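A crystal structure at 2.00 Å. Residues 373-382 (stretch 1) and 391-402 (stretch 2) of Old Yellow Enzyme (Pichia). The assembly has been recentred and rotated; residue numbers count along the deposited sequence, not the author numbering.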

ATOM      1  N   ILE A 373       4.435  22.645 -32.272  1.00 21.98           N
ATOM      2  CA  ILE A 373       3.135  22.313 -32.843  1.00 20.72           C
ATOM      3  C   ILE A 373       3.226  22.179 -34.356  1.00 20.74           C
ATOM      4  O   ILE A 373       3.683  23.092 -35.054  1.00 19.75           O
ATOM      5  CB  ILE A 373       2.099  23.374 -32.440  1.00 21.15           C
ATOM      6  CG1 ILE A 373       1.771  23.253 -30.950  1.00 21.04           C
ATOM      7  CG2 ILE A 373       0.844  23.247 -33.288  1.00 20.87           C
ATOM      8  CD1 ILE A 373       0.922  24.384 -30.419  1.00 22.43           C
ATOM      9  N   PHE A 374       2.790  21.023 -34.866  1.00 19.98           N
ATOM     10  CA  PHE A 374       2.545  20.812 -36.295  1.00 20.50           C
ATOM     11  C   PHE A 374       3.807  20.997 -37.133  1.00 20.32           C
ATOM     12  O   PHE A 374       3.742  21.452 -38.278  1.00 22.23           O
ATOM     13  CB  PHE A 374       1.427  21.733 -36.793  1.00 21.52           C
ATOM     14  CG  PHE A 374       0.708  21.220 -38.008  1.00 21.56           C
ATOM     15  CD1 PHE A 374       0.114  19.968 -38.001  1.00 21.56           C
ATOM     16  CD2 PHE A 374       0.606  21.998 -39.150  1.00 22.01           C
ATOM     17  CE1 PHE A 374      -0.555  19.495 -39.115  1.00 22.28           C
ATOM     18  CE2 PHE A 374      -0.062  21.532 -40.267  1.00 22.10           C
ATOM     19  CZ  PHE A 374      -0.644  20.278 -40.249  1.00 22.80           C
ATOM     20  N   SER A 375       4.964  20.641 -36.580  1.00 19.37           N
ATOM     21  CA  SER A 375       6.239  20.821 -37.258  1.00 18.99           C
ATOM     22  C   SER A 375       7.027  19.520 -37.253  1.00 19.13           C
ATOM     23  O   SER A 375       7.077  18.816 -36.239  1.00 17.79           O
ATOM     24  CB  SER A 375       7.066  21.930 -36.594  1.00 19.26           C
ATOM     25  OG  SER A 375       8.361  22.012 -37.164  1.00 18.87           O
ATOM     26  N   ASN A 376       7.646  19.206 -38.393  1.00 19.31           N
ATOM     27  CA  ASN A 376       8.544  18.062 -38.480  1.00 19.66           C
ATOM     28  C   ASN A 376       9.896  18.324 -37.835  1.00 17.90           C
ATOM     29  O   ASN A 376      10.649  17.371 -37.609  1.00 17.20           O
ATOM     30  CB  ASN A 376       8.756  17.659 -39.941  1.00 21.67           C
ATOM     31  CG  ASN A 376       7.503  17.104 -40.583  1.00 24.10           C
ATOM     32  OD1 ASN A 376       6.581  16.671 -39.893  1.00 23.91           O
ATOM     33  ND2 ASN A 376       7.465  17.108 -41.910  1.00 24.89           N
ATOM     34  N   ASP A 377      10.223  19.583 -37.548  1.00 17.22           N
ATOM     35  CA  ASP A 377      11.497  19.907 -36.920  1.00 19.63           C
ATOM     36  C   ASP A 377      11.566  19.300 -35.525  1.00 18.67           C
ATOM     37  O   ASP A 377      10.685  19.525 -34.690  1.00 18.91           O
ATOM     38  CB  ASP A 377      11.681  21.422 -36.856  1.00 23.23           C
ATOM     39  CG  ASP A 377      13.053  21.821 -36.353  1.00 25.57           C
ATOM     40  OD1 ASP A 377      13.988  21.001 -36.458  1.00 26.68           O
ATOM     41  OD2 ASP A 377      13.197  22.957 -35.854  1.00 27.47           O
ATOM     42  N   GLY A 378      12.622  18.528 -35.274  1.00 17.90           N
ATOM     43  CA  GLY A 378      12.722  17.784 -34.036  1.00 15.42           C
ATOM     44  C   GLY A 378      11.728  16.656 -33.900  1.00 16.15           C
ATOM     45  O   GLY A 378      11.601  16.084 -32.813  1.00 16.43           O
ATOM     46  N   TYR A 379      11.014  16.323 -34.974  1.00 17.12           N
ATOM     47  CA  TYR A 379      10.032  15.248 -34.991  1.00 17.31           C
ATOM     48  C   TYR A 379      10.400  14.155 -35.980  1.00 17.36           C
ATOM     49  O   TYR A 379      10.408  12.971 -35.620  1.00 16.12           O
ATOM     50  CB  TYR A 379       8.643  15.823 -35.318  1.00 16.30           C
ATOM     51  CG  TYR A 379       7.501  14.843 -35.169  1.00 17.10           C
ATOM     52  CD1 TYR A 379       6.979  14.542 -33.918  1.00 17.16           C
ATOM     53  CD2 TYR A 379       6.933  14.235 -36.280  1.00 17.35           C
ATOM     54  CE1 TYR A 379       5.931  13.652 -33.777  1.00 17.21           C
ATOM     55  CE2 TYR A 379       5.884  13.346 -36.148  1.00 17.57           C
ATOM     56  CZ  TYR A 379       5.388  13.057 -34.895  1.00 18.44           C
ATOM     57  OH  TYR A 379       4.345  12.171 -34.760  1.00 18.07           O
ATOM     58  N   LEU A 380      10.710  14.522 -37.225  1.00 16.97           N
ATOM     59  CA  LEU A 380      11.164  13.578 -38.240  1.00 17.09           C
ATOM     60  C   LEU A 380      12.596  13.849 -38.682  1.00 17.07           C
ATOM     61  O   LEU A 380      13.082  13.189 -39.607  1.00 16.00           O
ATOM     62  CB  LEU A 380      10.234  13.610 -39.456  1.00 17.03           C
ATOM     63  CG  LEU A 380       8.821  13.058 -39.272  1.00 18.29           C
ATOM     64  CD1 LEU A 380       8.020  13.212 -40.555  1.00 18.51           C
ATOM     65  CD2 LEU A 380       8.870  11.601 -38.840  1.00 18.21           C
ATOM     66  N   THR A 381      13.281  14.801 -38.048  1.00 17.36           N
ATOM     67  CA  THR A 381      14.636  15.165 -38.443  1.00 18.03           C
ATOM     68  C   THR A 381      15.696  14.229 -37.881  1.00 18.92           C
ATOM     69  O   THR A 381      16.864  14.345 -38.265  1.00 19.15           O
ATOM     70  CB  THR A 381      14.947  16.599 -38.000  1.00 17.25           C
ATOM     71  OG1 THR A 381      14.483  16.797 -36.657  1.00 14.46           O
ATOM     72  CG2 THR A 381      14.268  17.600 -38.919  1.00 14.89           C
ATOM     73  N   TRP A 382      15.326  13.311 -36.992  1.00 19.21           N
ATOM     74  CA  TRP A 382      16.298  12.421 -36.378  1.00 19.30           C
ATOM     75  C   TRP A 382      16.723  11.334 -37.354  1.00 20.02           C
ATOM     76  O   TRP A 382      15.893  10.734 -38.043  1.00 21.19           O
ATOM     77  CB  TRP A 382      15.720  11.787 -35.113  1.00 17.62           C
ATOM     78  CG  TRP A 382      15.150  12.785 -34.163  1.00 17.29           C
ATOM     79  CD1 TRP A 382      13.828  13.023 -33.919  1.00 17.48           C
ATOM     80  CD2 TRP A 382      15.881  13.696 -33.335  1.00 18.07           C
ATOM     81  NE1 TRP A 382      13.692  14.021 -32.985  1.00 17.55           N
ATOM     82  CE2 TRP A 382      14.937  14.452 -32.610  1.00 17.74           C
ATOM     83  CE3 TRP A 382      17.243  13.943 -33.132  1.00 19.04           C
ATOM     84  CZ2 TRP A 382      15.311  15.437 -31.699  1.00 19.17           C
ATOM     85  CZ3 TRP A 382      17.612  14.923 -32.226  1.00 20.61           C
ATOM     86  CH2 TRP A 382      16.650  15.657 -31.521  1.00 20.40           C
ATOM     87  N   PRO A 391      18.911  19.431 -40.166  1.00 26.42           N
ATOM     88  CA  PRO A 391      18.826  20.749 -39.532  1.00 25.74           C
ATOM     89  C   PRO A 391      17.407  21.307 -39.595  1.00 24.46           C
ATOM     90  O   PRO A 391      16.504  20.724 -40.193  1.00 22.61           O
ATOM     91  CB  PRO A 391      19.800  21.591 -40.359  1.00 27.56           C
ATOM     92  CG  PRO A 391      19.748  20.970 -41.714  1.00 28.36           C
ATOM     93  CD  PRO A 391      19.564  19.492 -41.486  1.00 28.30           C
ATOM     94  N   SER A 392      17.230  22.471 -38.965  1.00 26.05           N
ATOM     95  CA  SER A 392      15.912  23.090 -38.873  1.00 26.94           C
ATOM     96  C   SER A 392      15.423  23.640 -40.207  1.00 26.62           C
ATOM     97  O   SER A 392      14.221  23.880 -40.358  1.00 26.01           O
ATOM     98  CB  SER A 392      15.930  24.209 -37.831  1.00 28.58           C
ATOM     99  OG  SER A 392      16.176  23.698 -36.532  1.00 29.68           O
ATOM    100  N   ASP A 393      16.319  23.848 -41.170  1.00 26.72           N
ATOM    101  CA  ASP A 393      15.951  24.378 -42.477  1.00 28.70           C
ATOM    102  C   ASP A 393      15.961  23.311 -43.565  1.00 28.47           C
ATOM    103  O   ASP A 393      15.903  23.649 -44.752  1.00 29.02           O
ATOM    104  CB  ASP A 393      16.881  25.534 -42.861  1.00 30.69           C
ATOM    105  CG  ASP A 393      18.337  25.112 -42.963  1.00 33.09           C
ATOM    106  OD1 ASP A 393      18.668  23.977 -42.561  1.00 33.41           O
ATOM    107  OD2 ASP A 393      19.155  25.924 -43.444  1.00 33.97           O
ATOM    108  N   SER A 394      16.025  22.036 -43.189  1.00 27.82           N
ATOM    109  CA  SER A 394      16.063  20.957 -44.164  1.00 26.69           C
ATOM    110  C   SER A 394      14.703  20.811 -44.845  1.00 26.44           C
ATOM    111  O   SER A 394      13.735  21.509 -44.531  1.00 24.90           O
ATOM    112  CB  SER A 394      16.481  19.652 -43.493  1.00 26.44           C
ATOM    113  OG  SER A 394      15.606  19.323 -42.428  1.00 24.30           O
ATOM    114  N   ALA A 395      14.634  19.876 -45.794  1.00 27.20           N
ATOM    115  CA  ALA A 395      13.404  19.680 -46.555  1.00 27.58           C
ATOM    116  C   ALA A 395      12.282  19.153 -45.669  1.00 26.27           C
ATOM    117  O   ALA A 395      11.170  19.694 -45.672  1.00 25.47           O
ATOM    118  CB  ALA A 395      13.657  18.735 -47.728  1.00 28.15           C
ATOM    119  N   ILE A 396      12.552  18.095 -44.903  1.00 26.24           N
ATOM    120  CA  ILE A 396      11.512  17.518 -44.057  1.00 25.57           C
ATOM    121  C   ILE A 396      11.128  18.484 -42.943  1.00 25.94           C
ATOM    122  O   ILE A 396       9.946  18.622 -42.607  1.00 27.24           O
ATOM    123  CB  ILE A 396      11.959  16.156 -43.492  1.00 25.63           C
ATOM    124  CG1 ILE A 396      13.459  15.949 -43.699  1.00 25.23           C
ATOM    125  CG2 ILE A 396      11.154  15.026 -44.117  1.00 26.40           C
ATOM    126  CD1 ILE A 396      14.280  16.316 -42.497  1.00 24.39           C
ATOM    127  N   ALA A 397      12.115  19.177 -42.362  1.00 25.81           N
ATOM    128  CA  ALA A 397      11.837  20.072 -41.241  1.00 26.12           C
ATOM    129  C   ALA A 397      10.851  21.171 -41.619  1.00 26.98           C
ATOM    130  O   ALA A 397      10.086  21.634 -40.766  1.00 26.26           O
ATOM    131  CB  ALA A 397      13.138  20.687 -40.723  1.00 24.90           C
ATOM    132  N   LEU A 398      10.849  21.596 -42.880  1.00 28.19           N
ATOM    133  CA  LEU A 398       9.969  22.661 -43.340  1.00 27.92           C
ATOM    134  C   LEU A 398       8.770  22.150 -44.127  1.00 27.95           C
ATOM    135  O   LEU A 398       7.921  22.954 -44.523  1.00 27.92           O
ATOM    136  CB  LEU A 398      10.759  23.663 -44.187  1.00 28.40           C
ATOM    137  CG  LEU A 398      11.867  24.407 -43.438  1.00 27.74           C
ATOM    138  CD1 LEU A 398      12.701  25.246 -44.392  1.00 29.26           C
ATOM    139  CD2 LEU A 398      11.275  25.273 -42.334  1.00 26.85           C
ATOM    140  N   LYS A 399       8.679  20.845 -44.367  1.00 27.95           N
ATOM    141  CA  LYS A 399       7.509  20.297 -45.039  1.00 28.54           C
ATOM    142  C   LYS A 399       6.305  20.340 -44.106  1.00 28.40           C
ATOM    143  O   LYS A 399       6.404  20.011 -42.921  1.00 29.53           O
ATOM    144  CB  LYS A 399       7.771  18.861 -45.494  1.00 28.92           C
ATOM    145  CG  LYS A 399       6.932  18.432 -46.692  1.00 30.15           C
ATOM    146  CD  LYS A 399       6.716  16.925 -46.725  1.00 30.74           C
ATOM    147  CE  LYS A 399       8.027  16.160 -46.687  1.00 31.88           C
ATOM    148  NZ  LYS A 399       8.678  16.097 -48.024  1.00 34.06           N
ATOM    149  N   THR A 400       5.166  20.753 -44.645  1.00 27.39           N
ATOM    150  CA  THR A 400       3.960  20.891 -43.837  1.00 27.09           C
ATOM    151  C   THR A 400       3.264  19.540 -43.717  1.00 25.70           C
ATOM    152  O   THR A 400       2.972  18.913 -44.742  1.00 26.06           O
ATOM    153  CB  THR A 400       3.017  21.915 -44.454  1.00 29.08           C
ATOM    154  OG1 THR A 400       3.776  23.033 -44.931  1.00 30.79           O
ATOM    155  CG2 THR A 400       2.017  22.404 -43.417  1.00 29.83           C
ATOM    156  N   PRO A 401       2.997  19.052 -42.505  1.00 24.60           N
ATOM    157  CA  PRO A 401       2.284  17.778 -42.363  1.00 22.84           C
ATOM    158  C   PRO A 401       0.903  17.834 -42.998  1.00 22.18           C
ATOM    159  O   PRO A 401       0.236  18.871 -43.004  1.00 21.52           O
ATOM    160  CB  PRO A 401       2.194  17.588 -40.844  1.00 22.50           C
ATOM    161  CG  PRO A 401       3.331  18.389 -40.298  1.00 23.42           C
ATOM    162  CD  PRO A 401       3.451  19.580 -41.207  1.00 24.03           C
ATOM    163  N   GLN A 402       0.479  16.694 -43.542  1.00 21.87           N
ATOM    164  CA  GLN A 402      -0.799  16.566 -44.214  1.00 22.61           C
ATOM    165  C   GLN A 402      -1.644  15.488 -43.547  1.00 23.03           C
ATOM    166  O   GLN A 402      -1.114  14.443 -43.158  1.00 22.36           O
ATOM    167  CB  GLN A 402      -0.608  16.213 -45.696  1.00 23.53           C
ATOM    168  CG  GLN A 402       0.234  17.212 -46.471  1.00 25.97           C
ATOM    169  CD  GLN A 402      -0.496  18.516 -46.724  1.00 27.92           C
ATOM    170  OE1 GLN A 402      -1.719  18.536 -46.866  1.00 29.41           O
ATOM    171  NE2 GLN A 402       0.250  19.612 -46.780  1.00 28.24           N
TER
HETATM  172  O   HOH W   1       7.236  20.839 -40.622  1.00 25.68           O

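The two stretches belong to one chain and meet through side chains and a water, with no direct backbone hydrogen bond between them. Stretch 1 has no regular secondary structure; stretch 2 begins with a type I turn from Pro391 to Ser394, passes through a short, weakly bonded helix, and ends in an extended segment. They run in opposite senses, Phe374 lying near Pro401 and Asp377 near Ala397, where the CA atoms come within 4.3 Å. So close an approach suits alanine, whose small side chain leaves CB of Ala397 4.2 Å from CB of Asp377 and 3.7 Å from CG2 of Thr381.

Asn376 is the central polar link. With its CB directed toward stretch 2 and chi1 in the m well, its amide reaches the carbonyl of Ile396, within the short helix, and ND2 donates to Ile396 O at 3.0 Å with an angle of 152°. The same oxygen accepts from Lys399 N at 3.1 Å, so Ile396 O accepts from both Asn376 ND2 and Lys399 N. Lys399 O is also near, 3.3 Å from ND2 of Asn376, but the angle is too poor for a hydrogen bond. That carbonyl is served instead by water 1, which accepts from Asn376 N (2.8 Å) and donates to Ala397 O (3.0 Å) and Lys399 O (2.6 Å), bridging backbone groups that do not meet directly.

Asp377 adopts the t rotamer, which carries its carboxylate to the turn, where Ser392 OG donates to Asp377 OD2 at 3.1 Å. Its own backbone is held by Ser375: with chi1 at 174°, Ser375 OG accepts from Asp377 N at 3.1 Å.

Thr381, in the p rotamer, uses OG1 to accept from Gly378 N at 2.9 Å, while its methyl CG2 faces stretch 2 and lies 3.8 Å from Ile396 CD1. Ser394, also p, donates from OG to Pro391 O at 2.8 Å and accepts a weak capping bond from Ala397 N to the same OG at 3.5 Å, the familiar role of serine before a helix. Ile396 sits between rotamer wells, with chi1 at 13° and chi2 at 96°; its side-chain end nevertheless comes nearer to stretch 1 than its sideways CB would suggest.

At the other end, Phe374 in the t rotamer lays one ring face against Pro401. Pro401 CD is 4.2 Å from the centroid of the Phe374 ring and 11° off its normal, a CH-pi contact well suited to proline's compact, slightly polarized ring.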